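Local coordinates for protein myosin regulatory light chain (Placopecten magellanicus, PDB 3PN7) that probably helps make molluscan muscle contraction calcium-dependent, as a myosin light chain that holds a divalent metal ion in an EF-hand loop, at residues B[30-33]-B[39-42]; B[33-38]-B[42-47]; B[117-122]-B[128-133]; B[136-141]-B[146-151]. One frame throughout, in Å; residues are numbered along the deposited sequence.

Overall arrangement
Contacts 1 and 2 overlap along the chain, share D33 and I42, and lie with centres about 4 Å apart; both touch the magnesium ion in the EF-hand loop joining helices 19-32 and 42-52. Contacts 3 and 4 come later in the chain, beyond the chain's centre. Contact 3 pairs helices 111-120 and 127-134, while contact 4 sets strand 139-140 and its approach against helix 146-154. Their centres are about 15 Å apart, and T133 meets the F149 ring between them. Centres of contacts 1 and 3 are about 37 Å apart, so metal binding in one lobe and helix packing in the other are spatially separate, without direct touch.

Contact 1. Residues B[30-33]-B[39-42]; sequences TMID and FIDI. With MG (magnesium ion), chain G.
The EF-hand metal site brings D33, at the start of the loop, against F39 and I40, just past the middle of the loop. The carboxylate oxygen OD2 of D33 binds the magnesium ion at 2.4 Å, and the backbone carbonyl oxygen of F39 binds it at 2.5 Å. As a result D33 OD2 and F39 O stand just 2.7 Å apart; they are not hydrogen-bonded, and their shared binding of the cation accounts for the approach. N35 and D44 complete the protein's part of the site. The side chain of D33 has CG anti to its backbone N (chi1 -178°), which carries the carboxylate into the loop. There its second oxygen, OD1, accepts a hydrogen bond from the backbone N of G38, so the carboxylate is gripped through both oxygens and its rotation is probably fixed.

Next to the polar site lies an apolar pair. The I32 methyl CG2 rests on two branches of I40, 3.7 Å from CD1 and 3.9 Å from CG2, and the two side chains cross at a slant. D33 N lies 4.2 Å from I40 CG1, continuing this packing up to the metal ligands. D41, the N-cap residue of helix 42-52, bonds D44 N through OD1.

Both isoleucines also pack on L45 of helix 42-52, and I32 reaches M48 there and an apolar side chain of another protein chain. I40 hydrogen-bonds through its backbone to L72, tying this loop to the one after helix 58-66, as in paired EF-hands.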
loop_
_atom_site.group_PDB
_atom_site.type_symbol
_atom_site.label_atom_id
_atom_site.label_comp_id
_atom_site.label_asym_id
_atom_site.label_seq_id
_atom_site.Cartn_x
_atom_site.Cartn_y
_atom_site.Cartn_z
ATOM N N THR B 30 32.158 -13.040 13.422
ATOM C CA THR B 30 33.104 -12.855 14.510
ATOM C C THR B 30 32.796 -13.751 15.717
ATOM O O THR B 30 33.705 -14.322 16.324
ATOM C CB THR B 30 33.150 -11.347 14.902
ATOM O OG1 THR B 30 33.816 -10.606 13.860
ATOM C CG2 THR B 30 33.838 -11.115 16.238
ATOM N N MET B 31 31.521 -13.870 16.070
ATOM C CA MET B 31 31.132 -14.704 17.203
ATOM C C MET B 31 31.286 -16.201 16.927
ATOM O O MET B 31 31.665 -16.972 17.812
ATOM C CB MET B 31 29.697 -14.414 17.630
ATOM C CG MET B 31 29.289 -15.220 18.868
ATOM S SD MET B 31 27.709 -14.689 19.568
ATOM C CE MET B 31 28.035 -12.952 19.817
ATOM N N ILE B 32 30.976 -16.614 15.701
ATOM C CA ILE B 32 31.073 -18.024 15.342
ATOM C C ILE B 32 32.540 -18.437 15.210
ATOM O O ILE B 32 32.895 -19.593 15.449
ATOM C CB ILE B 32 30.291 -18.338 14.054
ATOM C CG1 ILE B 32 28.815 -18.008 14.241
ATOM C CG2 ILE B 32 30.407 -19.797 13.697
ATOM C CD1 ILE B 32 28.063 -17.923 12.935
ATOM N N ASP B 33 33.392 -17.483 14.843
ATOM C CA ASP B 33 34.825 -17.737 14.761
ATOM C C ASP B 33 35.479 -17.705 16.144
ATOM O O ASP B 33 36.244 -16.792 16.469
ATOM C CB ASP B 33 35.503 -16.733 13.827
ATOM C CG ASP B 33 36.990 -16.997 13.680
ATOM O OD1 ASP B 33 37.732 -16.086 13.250
ATOM O OD2 ASP B 33 37.417 -18.122 14.021
ATOM N N PHE B 39 38.758 -17.403 10.194
ATOM C CA PHE B 39 38.091 -18.471 9.452
ATOM C C PHE B 39 37.106 -19.146 10.376
ATOM O O PHE B 39 37.316 -19.185 11.568
ATOM C CB PHE B 39 39.105 -19.518 8.954
ATOM C CG PHE B 39 40.057 -18.983 7.929
ATOM C CD1 PHE B 39 39.755 -19.058 6.583
ATOM C CD2 PHE B 39 41.236 -18.359 8.315
ATOM C CE1 PHE B 39 40.616 -18.541 5.633
ATOM C CE2 PHE B 39 42.095 -17.839 7.373
ATOM C CZ PHE B 39 41.785 -17.931 6.027
ATOM N N ILE B 40 36.014 -19.660 9.835
ATOM C CA ILE B 40 35.185 -20.593 10.582
ATOM C C ILE B 40 35.498 -22.021 10.135
ATOM O O ILE B 40 35.326 -22.359 8.954
ATOM C CB ILE B 40 33.675 -20.302 10.378
ATOM C CG1 ILE B 40 33.313 -18.894 10.860
ATOM C CG2 ILE B 40 32.805 -21.353 11.086
ATOM C CD1 ILE B 40 31.862 -18.531 10.551
ATOM N N ASP B 41 35.977 -22.858 11.055
ATOM C CA ASP B 41 36.182 -24.276 10.738
ATOM C C ASP B 41 35.220 -25.177 11.498
ATOM O O ASP B 41 34.308 -24.699 12.175
ATOM C CB ASP B 41 37.633 -24.707 10.970
ATOM C CG ASP B 41 38.071 -24.549 12.418
ATOM O OD1 ASP B 41 37.215 -24.310 13.295
ATOM O OD2 ASP B 41 39.287 -24.661 12.685
ATOM N N ILE B 42 35.419 -26.483 11.412
ATOM C CA ILE B 42 34.467 -27.384 12.047
ATOM C C ILE B 42 34.468 -27.257 13.577
ATOM O O ILE B 42 33.430 -27.418 14.217
ATOM C CB ILE B 42 34.652 -28.838 11.607
ATOM C CG1 ILE B 42 33.536 -29.692 12.204
ATOM C CG2 ILE B 42 36.038 -29.361 12.026
ATOM C CD1 ILE B 42 33.289 -30.989 11.475
HETATM MG MG MG G . 38.680 -20.116 13.415
#

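Contact 2. Residues B[33-38]-B[42-47]; sequences DQNRDG and INDLKE. With MG (magnesium ion), chain G.
D44, on helix 42-52, closes the EF-hand loop by turning its carboxylate back onto Q34, N35 and the metal. Its CB points at the 33-38 segment and comes within 4.2 Å of Q34 N. With CG anti to the carbonyl carbon (chi1 -76°), the side chain reaches inward until CG is 3.6 Å from Q34 N and 3.3 Å from the magnesium ion, and there its two oxygens take different work. OD1 presents its syn lone pair to the backbone N of N35, which donates a bent hydrogen bond of 2.8 Å (140°). OD2 binds the magnesium ion at 2.4 Å, while OD1 stays 3.6 Å from the magnesium ion, so D44 is a one-oxygen ligand. Many calcium-loaded EF-hands have at this last ligand position a glutamate that binds through both oxygens.

D44 OD2 also stands 3.5 Å from D33 OD2; the two carboxylates run side by side with planes 84° apart, their like charges probably balanced in part by the shared cation. N35 is a further ligand, whereas D37, seen as a ligand in a structure of this protein, is not bound to the ion in this model. One helical turn beyond D44, the methylenes of E47 lie across Q34, with E47 CB against Q34 CG.

A type I turn from D33 to R36 shapes the start of the loop, closed by the backbone bond from R36 N to D33 O at 2.9 Å.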
loop_
_atom_site.group_PDB
_atom_site.type_symbol
_atom_site.label_atom_id
_atom_site.label_comp_id
_atom_site.label_asym_id
_atom_site.label_seq_id
_atom_site.Cartn_x
_atom_site.Cartn_y
_atom_site.Cartn_z
ATOM N N ASP B 33 33.392 -17.483 14.843
ATOM C CA ASP B 33 34.825 -17.737 14.761
ATOM C C ASP B 33 35.479 -17.705 16.144
ATOM O O ASP B 33 36.244 -16.792 16.469
ATOM C CB ASP B 33 35.503 -16.733 13.827
ATOM C CG ASP B 33 36.990 -16.997 13.680
ATOM O OD1 ASP B 33 37.732 -16.086 13.250
ATOM O OD2 ASP B 33 37.417 -18.122 14.021
ATOM N N GLN B 34 35.173 -18.706 16.960
ATOM C CA GLN B 34 35.681 -18.752 18.326
ATOM C C GLN B 34 37.224 -18.752 18.349
ATOM O O GLN B 34 37.839 -18.385 19.344
ATOM C CB GLN B 34 35.087 -19.961 19.065
ATOM C CG GLN B 34 33.539 -20.078 18.973
ATOM C CD GLN B 34 32.792 -19.372 20.126
ATOM O OE1 GLN B 34 32.710 -18.132 20.182
ATOM N NE2 GLN B 34 32.232 -20.170 21.036
ATOM N N ASN B 35 37.827 -19.132 17.227
ATOM C CA ASN B 35 39.279 -19.157 17.029
ATOM C C ASN B 35 39.933 -17.788 16.930
ATOM O O ASN B 35 41.124 -17.646 17.205
ATOM C CB ASN B 35 39.614 -19.885 15.711
ATOM C CG ASN B 35 39.744 -21.363 15.885
ATOM O OD1 ASN B 35 39.882 -22.105 14.911
ATOM N ND2 ASN B 35 39.704 -21.815 17.136
ATOM N N ARG B 36 39.151 -16.792 16.528
ATOM C CA ARG B 36 39.683 -15.482 16.192
ATOM C C ARG B 36 40.601 -15.698 15.002
ATOM O O ARG B 36 41.359 -14.821 14.595
ATOM C CB ARG B 36 40.428 -14.875 17.376
ATOM C CG ARG B 36 39.503 -14.403 18.482
ATOM C CD ARG B 36 40.252 -14.170 19.776
ATOM N NE ARG B 36 39.352 -14.119 20.920
ATOM C CZ ARG B 36 39.614 -13.466 22.045
ATOM N NH1 ARG B 36 40.753 -12.805 22.176
ATOM N NH2 ARG B 36 38.738 -13.474 23.037
ATOM N N ASP B 37 40.495 -16.903 14.458
ATOM C CA ASP B 37 41.222 -17.350 13.283
ATOM C C ASP B 37 41.092 -16.399 12.104
ATOM O O ASP B 37 42.062 -16.128 11.401
ATOM C CB ASP B 37 40.661 -18.708 12.864
ATOM C CG ASP B 37 41.713 -19.626 12.305
ATOM O OD1 ASP B 37 42.809 -19.139 11.967
ATOM O OD2 ASP B 37 41.442 -20.836 12.207
ATOM N N GLY B 38 39.877 -15.914 11.878
ATOM C CA GLY B 38 39.553 -15.188 10.668
ATOM C C GLY B 38 38.879 -16.165 9.727
ATOM O O GLY B 38 38.484 -15.820 8.617
ATOM N N ILE B 42 35.419 -26.483 11.412
ATOM C CA ILE B 42 34.467 -27.384 12.047
ATOM C C ILE B 42 34.468 -27.257 13.577
ATOM O O ILE B 42 33.430 -27.418 14.217
ATOM C CB ILE B 42 34.652 -28.838 11.607
ATOM C CG1 ILE B 42 33.536 -29.692 12.204
ATOM C CG2 ILE B 42 36.038 -29.361 12.026
ATOM C CD1 ILE B 42 33.289 -30.989 11.475
ATOM N N ASN B 43 35.626 -26.948 14.154
ATOM C CA ASN B 43 35.733 -26.753 15.598
ATOM C C ASN B 43 34.975 -25.510 16.086
ATOM O O ASN B 43 34.315 -25.550 17.131
ATOM C CB ASN B 43 37.201 -26.668 16.035
ATOM C CG ASN B 43 37.996 -27.915 15.677
ATOM O OD1 ASN B 43 37.467 -29.037 15.663
ATOM N ND2 ASN B 43 39.280 -27.723 15.382
ATOM N N ASP B 44 35.079 -24.413 15.331
ATOM C CA ASP B 44 34.332 -23.191 15.627
ATOM C C ASP B 44 32.847 -23.466 15.617
ATOM O O ASP B 44 32.105 -23.024 16.494
ATOM C CB ASP B 44 34.641 -22.124 14.587
ATOM C CG ASP B 44 35.989 -21.489 14.793
ATOM O OD1 ASP B 44 36.213 -20.926 15.887
ATOM O OD2 ASP B 44 36.817 -21.531 13.857
ATOM N N LEU B 45 32.423 -24.212 14.607
ATOM C CA LEU B 45 31.019 -24.534 14.415
ATOM C C LEU B 45 30.522 -25.417 15.554
ATOM O O LEU B 45 29.485 -25.124 16.166
ATOM C CB LEU B 45 30.838 -25.244 13.070
ATOM C CG LEU B 45 29.733 -24.841 12.095
ATOM C CD1 LEU B 45 29.565 -23.356 12.009
ATOM C CD2 LEU B 45 30.047 -25.434 10.736
ATOM N N LYS B 46 31.255 -26.496 15.837
ATOM C CA LYS B 46 30.925 -27.375 16.965
ATOM C C LYS B 46 30.830 -26.575 18.261
ATOM O O LYS B 46 29.876 -26.716 19.033
ATOM C CB LYS B 46 31.999 -28.451 17.161
ATOM C CG LYS B 46 32.070 -29.522 16.099
ATOM C CD LYS B 46 32.831 -30.736 16.635
ATOM C CE LYS B 46 32.828 -31.889 15.655
ATOM N NZ LYS B 46 33.176 -33.179 16.323
ATOM N N GLU B 47 31.843 -25.744 18.495
ATOM C CA GLU B 47 31.865 -24.869 19.659
ATOM C C GLU B 47 30.624 -23.980 19.719
ATOM O O GLU B 47 29.938 -23.926 20.743
ATOM C CB GLU B 47 33.128 -24.005 19.668
ATOM C CG GLU B 47 33.484 -23.538 21.050
ATOM C CD GLU B 47 33.514 -24.705 22.044
ATOM O OE1 GLU B 47 34.129 -25.746 21.721
ATOM O OE2 GLU B 47 32.902 -24.591 23.132
HETATM MG MG MG G . 38.680 -20.116 13.415
#

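Contact 3. Residues B[117-122]-B[128-133]; sequences LLENMG and DEMRMT
M130 pushes its sulfur against L118 and E119 where helices 111-120 and 127-134 meet in the second lobe of this EF-hand-type light chain. The helices are not close at the backbone, the nearest CA atoms of E119 and M130 being 7.1 Å apart, so the M130 side chain largely bridges the gap. It does so folded: bent at chi2 and chi3, it lays SD 3.9 Å from E119 CB and 4.1 Å from L118 CB, and curls its terminal methyl CE to 4.0 Å from E119 CB. E119, extended beyond CG, crosses M130 at about a right angle, so its carboxylate oxygen OE2 ends 3.7 Å from M130 CG. That last approach is van der Waals packing of a charged group along a methylene. F125, in the turn between the helices, touches L118, M130 and T133 on the buried side.

The outer side is looser. E119 also touches K127 and, unlike L118 and M130, is only partly buried. On the exposed flank of helix 127-134, away from helix 111-120, D128 and R131 form a salt bridge within the helix: R131 NH1 meets the anti lone pair of D128 OD1 at 2.8 Å, close to the guanidinium plane. E129, by contrast, belongs to an interface: its OE2 is salt-bridged to a basic side chain of another protein chain.

T133 returns to the buried side, and its OG1 donates to E129 O at 2.7 Å from above the carbonyl plane, on the face opposite that used by T133 N.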
loop_
_atom_site.group_PDB
_atom_site.type_symbol
_atom_site.label_atom_id
_atom_site.label_comp_id
_atom_site.label_asym_id
_atom_site.label_seq_id
_atom_site.Cartn_x
_atom_site.Cartn_y
_atom_site.Cartn_z
ATOM N N LEU B 117 -4.465 -8.822 0.528
ATOM C CA LEU B 117 -3.270 -8.031 0.198
ATOM C C LEU B 117 -2.158 -8.891 -0.416
ATOM O O LEU B 117 -1.503 -8.503 -1.389
ATOM C CB LEU B 117 -2.723 -7.328 1.441
ATOM C CG LEU B 117 -3.594 -6.279 2.133
ATOM C CD1 LEU B 117 -3.088 -6.034 3.563
ATOM C CD2 LEU B 117 -3.534 -5.001 1.348
ATOM N N LEU B 118 -1.934 -10.058 0.171
ATOM C CA LEU B 118 -0.764 -10.861 -0.161
ATOM C C LEU B 118 -0.979 -11.534 -1.506
ATOM O O LEU B 118 -0.080 -11.595 -2.341
ATOM C CB LEU B 118 -0.541 -11.931 0.915
ATOM C CG LEU B 118 0.612 -11.876 1.942
ATOM C CD1 LEU B 118 1.104 -10.500 2.216
ATOM C CD2 LEU B 118 0.225 -12.561 3.229
ATOM N N GLU B 119 -2.187 -12.048 -1.701
ATOM C CA GLU B 119 -2.510 -12.874 -2.853
ATOM C C GLU B 119 -2.891 -12.094 -4.108
ATOM O O GLU B 119 -2.555 -12.504 -5.214
ATOM C CB GLU B 119 -3.635 -13.842 -2.489
ATOM C CG GLU B 119 -3.874 -14.939 -3.500
ATOM C CD GLU B 119 -4.748 -16.046 -2.951
ATOM O OE1 GLU B 119 -5.671 -15.742 -2.168
ATOM O OE2 GLU B 119 -4.513 -17.220 -3.300
ATOM N N ASN B 120 -3.599 -10.982 -3.941
ATOM C CA ASN B 120 -4.147 -10.265 -5.092
ATOM C C ASN B 120 -3.506 -8.926 -5.403
ATOM O O ASN B 120 -3.849 -8.297 -6.400
ATOM C CB ASN B 120 -5.662 -10.110 -4.974
ATOM C CG ASN B 120 -6.357 -11.444 -4.830
ATOM O OD1 ASN B 120 -7.167 -11.649 -3.919
ATOM N ND2 ASN B 120 -6.008 -12.379 -5.698
ATOM N N MET B 121 -2.568 -8.497 -4.568
ATOM C CA MET B 121 -1.957 -7.201 -4.769
ATOM C C MET B 121 -0.450 -7.292 -4.734
ATOM O O MET B 121 0.099 -8.321 -4.361
ATOM C CB MET B 121 -2.458 -6.228 -3.702
ATOM C CG MET B 121 -3.975 -6.162 -3.666
ATOM S SD MET B 121 -4.631 -5.066 -2.405
ATOM C CE MET B 121 -6.255 -5.791 -2.236
ATOM N N GLY B 122 0.204 -6.189 -5.096
ATOM C CA GLY B 122 1.642 -6.113 -5.174
ATOM C C GLY B 122 2.221 -7.244 -6.003
ATOM O O GLY B 122 1.728 -7.565 -7.091
ATOM N N ASP B 128 0.837 -21.851 -3.536
ATOM C CA ASP B 128 1.830 -22.519 -2.698
ATOM C C ASP B 128 2.484 -21.549 -1.687
ATOM O O ASP B 128 2.687 -21.896 -0.519
ATOM C CB ASP B 128 2.896 -23.207 -3.557
ATOM C CG ASP B 128 2.310 -24.294 -4.472
ATOM O OD1 ASP B 128 1.454 -25.086 -4.013
ATOM O OD2 ASP B 128 2.703 -24.342 -5.659
ATOM N N GLU B 129 2.794 -20.330 -2.118
ATOM C CA GLU B 129 3.279 -19.336 -1.164
ATOM C C GLU B 129 2.221 -19.040 -0.094
ATOM O O GLU B 129 2.541 -18.982 1.091
ATOM C CB GLU B 129 3.756 -18.073 -1.868
ATOM C CG GLU B 129 5.066 -18.282 -2.613
ATOM C CD GLU B 129 5.396 -17.120 -3.538
ATOM O OE1 GLU B 129 4.451 -16.510 -4.097
ATOM O OE2 GLU B 129 6.602 -16.823 -3.709
ATOM N N MET B 130 0.960 -18.902 -0.511
ATOM C CA MET B 130 -0.141 -18.721 0.432
ATOM C C MET B 130 -0.225 -19.875 1.444
ATOM O O MET B 130 -0.347 -19.647 2.647
ATOM C CB MET B 130 -1.481 -18.545 -0.303
ATOM C CG MET B 130 -1.600 -17.233 -1.086
ATOM S SD MET B 130 -1.406 -15.783 -0.008
ATOM C CE MET B 130 -2.909 -15.797 0.956
ATOM N N ARG B 131 -0.141 -21.113 0.962
ATOM C CA ARG B 131 -0.285 -22.266 1.846
ATOM C C ARG B 131 0.814 -22.358 2.911
ATOM O O ARG B 131 0.531 -22.605 4.079
ATOM C CB ARG B 131 -0.352 -23.580 1.048
ATOM C CG ARG B 131 -0.572 -24.828 1.941
ATOM C CD ARG B 131 -0.401 -26.131 1.158
ATOM N NE ARG B 131 0.965 -26.298 0.670
ATOM C CZ ARG B 131 1.333 -26.181 -0.605
ATOM N NH1 ARG B 131 0.434 -25.904 -1.538
ATOM N NH2 ARG B 131 2.605 -26.350 -0.948
ATOM N N MET B 132 2.060 -22.168 2.503
ATOM C CA MET B 132 3.184 -22.271 3.423
ATOM C C MET B 132 3.230 -21.080 4.373
ATOM O O MET B 132 3.750 -21.181 5.477
ATOM C CB MET B 132 4.501 -22.372 2.661
ATOM C CG MET B 132 4.629 -23.621 1.796
ATOM S SD MET B 132 6.096 -23.499 0.765
ATOM C CE MET B 132 5.693 -24.638 -0.556
ATOM N N THR B 133 2.700 -19.944 3.935
ATOM C CA THR B 133 2.660 -18.766 4.786
ATOM C C THR B 133 1.715 -18.981 5.973
ATOM O O THR B 133 2.093 -18.772 7.115
ATOM C CB THR B 133 2.265 -17.508 3.989
ATOM O OG1 THR B 133 3.300 -17.206 3.040
ATOM C CG2 THR B 133 2.088 -16.313 4.921
#

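Contact 4. Residues B[136-141]-B[146-151]; sequences EAPVEG and YVRFVA
P138 approaches the first turn of helix 146-154 most closely at F149, their CA atoms 6.4 Å apart, as the extended backbone of 137-138 passes the helix and leads into strand 139-140. The pyrrolidine ring supplies most of the touching surface on its side. Its CG sits 3.8 Å from the backbone N of F149 and 4.1 Å from F149 CB, filling the angle between helix backbone and side chain. P138 CD comes up at the edge of the F149 ring, near its plane, rather than over a face. A137 adds a looser touch, its methyl CB 4.5 Å from F149 CD1.

These residues belong to the EF-hand-like second lobe, with a short antiparallel sheet in which 143-144 lies between 109-110 and 139-140 and leads through D145 into helix 146-154. A backbone hydrogen bond between P138 and D145 ties the two limbs of the hairpin just before the helix, and D145 OD1 in turn bonds R148 N. Beyond the proline, the F149 ring meets F144 with planes at about 50° and packs on an apolar side chain of another protein chain.

On the outer side R148 runs extended from CG to NE, and with its CG anti to the backbone N (chi1 -171°) the chain is led past P138. The methylene CD lies 3.8 Å from P138 CB. Farther along, R148 NH1 is 3.9 Å from the same P138 CB, while E140 OE1 stays 6.8 Å from R148 NH1, too far for a salt bridge.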
loop_
_atom_site.group_PDB
_atom_site.type_symbol
_atom_site.label_atom_id
_atom_site.label_comp_id
_atom_site.label_asym_id
_atom_site.label_seq_id
_atom_site.Cartn_x
_atom_site.Cartn_y
_atom_site.Cartn_z
ATOM N N GLU B 136 1.459 -22.169 9.713
ATOM C CA GLU B 136 1.735 -22.079 11.130
ATOM C C GLU B 136 1.440 -20.675 11.605
ATOM O O GLU B 136 1.876 -20.274 12.680
ATOM C CB GLU B 136 3.190 -22.448 11.421
ATOM C CG GLU B 136 3.516 -23.916 11.194
ATOM C CD GLU B 136 3.086 -24.796 12.350
ATOM O OE1 GLU B 136 3.535 -24.550 13.489
ATOM O OE2 GLU B 136 2.299 -25.738 12.121
ATOM N N ALA B 137 0.696 -19.921 10.804
ATOM C CA ALA B 137 0.411 -18.547 11.203
ATOM C C ALA B 137 -0.512 -18.478 12.419
ATOM O O ALA B 137 -1.434 -19.277 12.554
ATOM C CB ALA B 137 -0.182 -17.771 10.040
ATOM N N PRO B 138 -0.192 -17.525 13.292
ATOM C CA PRO B 138 -0.935 -17.264 14.523
ATOM C C PRO B 138 -2.187 -16.469 14.216
ATOM O O PRO B 138 -2.182 -15.242 14.185
ATOM C CB PRO B 138 0.043 -16.424 15.343
ATOM C CG PRO B 138 0.895 -15.754 14.335
ATOM C CD PRO B 138 1.033 -16.714 13.199
ATOM N N VAL B 139 -3.258 -17.204 13.975
ATOM C CA VAL B 139 -4.552 -16.644 13.618
ATOM C C VAL B 139 -5.635 -17.184 14.538
ATOM O O VAL B 139 -5.779 -18.393 14.709
ATOM C CB VAL B 139 -4.923 -16.960 12.159
ATOM C CG1 VAL B 139 -6.179 -16.212 11.762
ATOM C CG2 VAL B 139 -3.775 -16.610 11.233
ATOM N N GLU B 140 -6.397 -16.273 15.130
ATOM C CA GLU B 140 -7.423 -16.636 16.093
ATOM C C GLU B 140 -8.557 -15.617 16.057
ATOM O O GLU B 140 -8.309 -14.399 16.057
ATOM C CB GLU B 140 -6.820 -16.732 17.504
ATOM C CG GLU B 140 -7.790 -17.258 18.553
ATOM C CD GLU B 140 -7.138 -17.447 19.913
ATOM O OE1 GLU B 140 -6.554 -18.526 20.157
ATOM O OE2 GLU B 140 -7.209 -16.511 20.738
ATOM N N GLY B 141 -9.796 -16.108 16.028
ATOM C CA GLY B 141 -10.954 -15.228 15.966
ATOM C C GLY B 141 -10.962 -14.361 14.710
ATOM O O GLY B 141 -11.442 -13.236 14.741
ATOM N N TYR B 146 0.122 -10.197 13.778
ATOM C CA TYR B 146 1.316 -9.911 13.005
ATOM C C TYR B 146 2.584 -9.637 13.807
ATOM O O TYR B 146 3.684 -9.837 13.295
ATOM C CB TYR B 146 1.066 -8.804 11.989
ATOM C CG TYR B 146 0.796 -7.420 12.529
ATOM C CD1 TYR B 146 1.826 -6.624 13.009
ATOM C CD2 TYR B 146 -0.488 -6.873 12.477
ATOM C CE1 TYR B 146 1.578 -5.320 13.467
ATOM C CE2 TYR B 146 -0.749 -5.579 12.919
ATOM C CZ TYR B 146 0.286 -4.811 13.418
ATOM O OH TYR B 146 0.028 -3.541 13.848
ATOM N N VAL B 147 2.439 -9.157 15.039
ATOM C CA VAL B 147 3.589 -9.040 15.930
ATOM C C VAL B 147 4.218 -10.419 16.161
ATOM O O VAL B 147 5.418 -10.609 16.017
ATOM C CB VAL B 147 3.198 -8.410 17.280
ATOM C CG1 VAL B 147 4.396 -8.404 18.239
ATOM C CG2 VAL B 147 2.654 -7.000 17.058
ATOM N N ARG B 148 3.386 -11.390 16.498
ATOM C CA ARG B 148 3.850 -12.749 16.722
ATOM C C ARG B 148 4.325 -13.414 15.420
ATOM O O ARG B 148 5.290 -14.182 15.407
ATOM C CB ARG B 148 2.722 -13.560 17.343
ATOM C CG ARG B 148 3.128 -14.924 17.824
ATOM C CD ARG B 148 1.939 -15.593 18.480
ATOM N NE ARG B 148 2.269 -16.904 19.024
ATOM C CZ ARG B 148 1.362 -17.840 19.275
ATOM N NH1 ARG B 148 0.078 -17.598 19.014
ATOM N NH2 ARG B 148 1.731 -19.012 19.778
ATOM N N PHE B 149 3.642 -13.124 14.319
ATOM C CA PHE B 149 4.066 -13.645 13.025
ATOM C C PHE B 149 5.481 -13.151 12.702
ATOM O O PHE B 149 6.319 -13.913 12.238
ATOM C CB PHE B 149 3.069 -13.245 11.930
ATOM C CG PHE B 149 3.502 -13.615 10.541
ATOM C CD1 PHE B 149 3.233 -14.874 10.026
ATOM C CD2 PHE B 149 4.171 -12.698 9.744
ATOM C CE1 PHE B 149 3.628 -15.218 8.742
ATOM C CE2 PHE B 149 4.563 -13.025 8.461
ATOM C CZ PHE B 149 4.296 -14.288 7.955
ATOM N N VAL B 150 5.751 -11.882 12.969
ATOM C CA VAL B 150 7.066 -11.315 12.708
ATOM C C VAL B 150 8.155 -12.011 13.536
ATOM O O VAL B 150 9.245 -12.268 13.032
ATOM C CB VAL B 150 7.110 -9.785 12.945
ATOM C CG1 VAL B 150 8.546 -9.278 12.816
ATOM C CG2 VAL B 150 6.197 -9.059 11.957
ATOM N N ALA B 151 7.849 -12.323 14.795
ATOM C CA ALA B 151 8.794 -13.015 15.663
ATOM C C ALA B 151 9.114 -14.373 15.069
ATOM O O ALA B 151 10.259 -14.823 15.092
ATOM C CB ALA B 151 8.226 -13.177 17.072
#